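Local coordinates for protein intracellular exo-alpha-(1->5)-L-arabinofuranosidase (Bifidobacterium longum, PDB 2Y2W) that cleaves terminal alpha-(1->5)-L-arabinofuranosyl bonds of arabinans and is also active on arabinoxylan, as a family 51 glycoside hydrolase, at residues D378-A383 against Q428-P433. Sequence-based numbering, arbitrary orientation.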
loop_
_atom_site.group_PDB
_atom_site.type_symbol
_atom_site.label_atom_id
_atom_site.label_comp_id
_atom_site.label_asym_id
_atom_site.label_seq_id
_atom_site.Cartn_x
_atom_site.Cartn_y
_atom_site.Cartn_z
ATOM N N ASP D 378 -7.173 21.195 -29.604
ATOM C CA ASP D 378 -8.452 21.728 -30.059
ATOM C C ASP D 378 -8.310 23.148 -30.591
ATOM O O ASP D 378 -7.648 23.989 -29.978
ATOM C CB ASP D 378 -9.488 21.686 -28.931
ATOM C CG ASP D 378 -9.985 20.277 -28.639
ATOM O OD1 ASP D 378 -9.784 19.370 -29.478
ATOM O OD2 ASP D 378 -10.589 20.078 -27.562
ATOM N N ILE D 379 -8.930 23.393 -31.743
ATOM C CA ILE D 379 -8.904 24.704 -32.384
ATOM C C ILE D 379 -10.225 25.400 -32.063
ATOM O O ILE D 379 -11.288 24.983 -32.528
ATOM C CB ILE D 379 -8.678 24.595 -33.920
ATOM C CG1 ILE D 379 -7.692 23.467 -34.265
ATOM C CG2 ILE D 379 -8.184 25.913 -34.490
ATOM C CD1 ILE D 379 -6.225 23.752 -33.918
ATOM N N TYR D 380 -10.147 26.453 -31.252
ATOM C CA TYR D 380 -11.329 27.029 -30.611
ATOM C C TYR D 380 -12.150 27.958 -31.493
ATOM O O TYR D 380 -11.615 28.843 -32.162
ATOM C CB TYR D 380 -10.948 27.744 -29.313
ATOM C CG TYR D 380 -10.574 26.815 -28.179
ATOM C CD1 TYR D 380 -11.505 25.920 -27.649
ATOM C CD2 TYR D 380 -9.299 26.843 -27.624
ATOM C CE1 TYR D 380 -11.170 25.070 -26.606
ATOM C CE2 TYR D 380 -8.955 25.996 -26.576
ATOM C CZ TYR D 380 -9.895 25.114 -26.075
ATOM O OH TYR D 380 -9.561 24.278 -25.039
ATOM N N THR D 381 -13.462 27.748 -31.462
ATOM C CA THR D 381 -14.416 28.549 -32.219
ATOM C C THR D 381 -14.859 29.759 -31.406
ATOM O O THR D 381 -14.648 29.810 -30.191
ATOM C CB THR D 381 -15.664 27.724 -32.590
ATOM O OG1 THR D 381 -16.300 27.253 -31.393
ATOM C CG2 THR D 381 -15.290 26.535 -33.467
ATOM N N ALA D 382 -15.480 30.725 -32.082
ATOM C CA ALA D 382 -16.020 31.918 -31.432
ATOM C C ALA D 382 -16.973 31.561 -30.295
ATOM O O ALA D 382 -17.031 32.263 -29.288
ATOM C CB ALA D 382 -16.718 32.805 -32.451
ATOM N N ALA D 383 -17.708 30.462 -30.465
ATOM C CA ALA D 383 -18.648 29.983 -29.453
ATOM C C ALA D 383 -17.936 29.419 -28.224
ATOM O O ALA D 383 -18.365 29.659 -27.095
ATOM C CB ALA D 383 -19.588 28.947 -30.050
ATOM N N GLN D 428 -5.540 31.982 -29.183
ATOM C CA GLN D 428 -6.806 31.387 -29.586
ATOM C C GLN D 428 -7.928 32.319 -29.164
ATOM O O GLN D 428 -7.689 33.303 -28.467
ATOM C CB GLN D 428 -6.991 30.005 -28.958
ATOM C CG GLN D 428 -6.015 28.965 -29.467
ATOM C CD GLN D 428 -6.685 27.647 -29.793
ATOM O OE1 GLN D 428 -7.592 27.590 -30.622
ATOM N NE2 GLN D 428 -6.231 26.578 -29.155
ATOM N N THR D 429 -9.150 32.007 -29.582
ATOM C CA THR D 429 -10.310 32.832 -29.247
ATOM C C THR D 429 -10.555 32.882 -27.739
ATOM O O THR D 429 -11.042 33.888 -27.224
ATOM C CB THR D 429 -11.589 32.348 -29.966
ATOM O OG1 THR D 429 -11.931 31.030 -29.515
ATOM C CG2 THR D 429 -11.383 32.327 -31.475
ATOM N N THR D 430 -10.202 31.800 -27.044
ATOM C CA THR D 430 -10.392 31.683 -25.595
ATOM C C THR D 430 -9.375 32.488 -24.786
ATOM O O THR D 430 -9.532 32.652 -23.574
ATOM C CB THR D 430 -10.327 30.211 -25.133
ATOM O OG1 THR D 430 -9.101 29.624 -25.585
ATOM C CG2 THR D 430 -11.501 29.416 -25.685
ATOM N N PHE D 431 -8.335 32.975 -25.460
ATOM C CA PHE D 431 -7.303 33.822 -24.853
ATOM C C PHE D 431 -7.865 35.149 -24.345
ATOM O O PHE D 431 -7.549 35.583 -23.235
ATOM C CB PHE D 431 -6.193 34.088 -25.878
ATOM C CG PHE D 431 -5.004 34.820 -25.326
ATOM C CD1 PHE D 431 -5.004 36.209 -25.227
ATOM C CD2 PHE D 431 -3.869 34.121 -24.929
ATOM C CE1 PHE D 431 -3.900 36.890 -24.724
ATOM C CE2 PHE D 431 -2.755 34.792 -24.424
ATOM C CZ PHE D 431 -2.771 36.178 -24.323
ATOM N N TYR D 432 -8.700 35.776 -25.165
ATOM C CA TYR D 432 -9.150 37.152 -24.947
ATOM C C TYR D 432 -10.113 37.372 -23.767
ATOM O O TYR D 432 -9.999 38.385 -23.079
ATOM C CB TYR D 432 -9.714 37.740 -26.248
ATOM C CG TYR D 432 -8.735 37.705 -27.407
ATOM C CD1 TYR D 432 -7.730 38.666 -27.529
ATOM C CD2 TYR D 432 -8.810 36.706 -28.381
ATOM C CE1 TYR D 432 -6.827 38.638 -28.592
ATOM C CE2 TYR D 432 -7.908 36.668 -29.447
ATOM C CZ TYR D 432 -6.920 37.638 -29.546
ATOM O OH TYR D 432 -6.028 37.612 -30.599
ATOM N N PRO D 433 -11.065 36.440 -23.529
ATOM C CA PRO D 433 -11.910 36.610 -22.343
ATOM C C PRO D 433 -11.157 36.393 -21.033
ATOM O O PRO D 433 -11.511 36.997 -20.015
ATOM C CB PRO D 433 -12.991 35.532 -22.513
ATOM C CG PRO D 433 -12.962 35.176 -23.943
ATOM C CD PRO D 433 -11.538 35.322 -24.363
#
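The carboxamide of Gln428 bridges two backbone groups of 378-383: its OE1 accepts the N-H of Tyr380 at 2.9 Å, nearly straight at 176°, and its NE2 donates to Asp378 O at 3.1 Å. Asp378 O lies in the amide plane of Gln428, and the two bonds together fix the carboxamide's rotation; NE2 also makes a weak bond to Ala415 O. The side chains of Gln428 and Tyr380 cross at about a right angle, with the carboxamide plane turned 38° from the ring, and Gln428 NE2 lies 3.4 Å from Tyr380 CD2. Over one face of that ring sits Thr430 CG2, a CH-pi contact 4.0 Å from the centroid, while the phenol OH is held by Val343 O. Thr429 OG1, placed between its backbone N and carbonyl carbon (chi1 64°), donates to Thr381 O at 3.1 Å from above the carbonyl plane. An alanine in place of Gln428 would probably leave Tyr380 N and Asp378 O without these mates and open a gap beside the ring. Three side-chain-to-backbone bonds thus join the lead-ins to helices 382-397 and 431-440, next to Asp378, whose OD2 accepts Tyr345 N and whose side chain touches Trp344, probably important for substrate recognition.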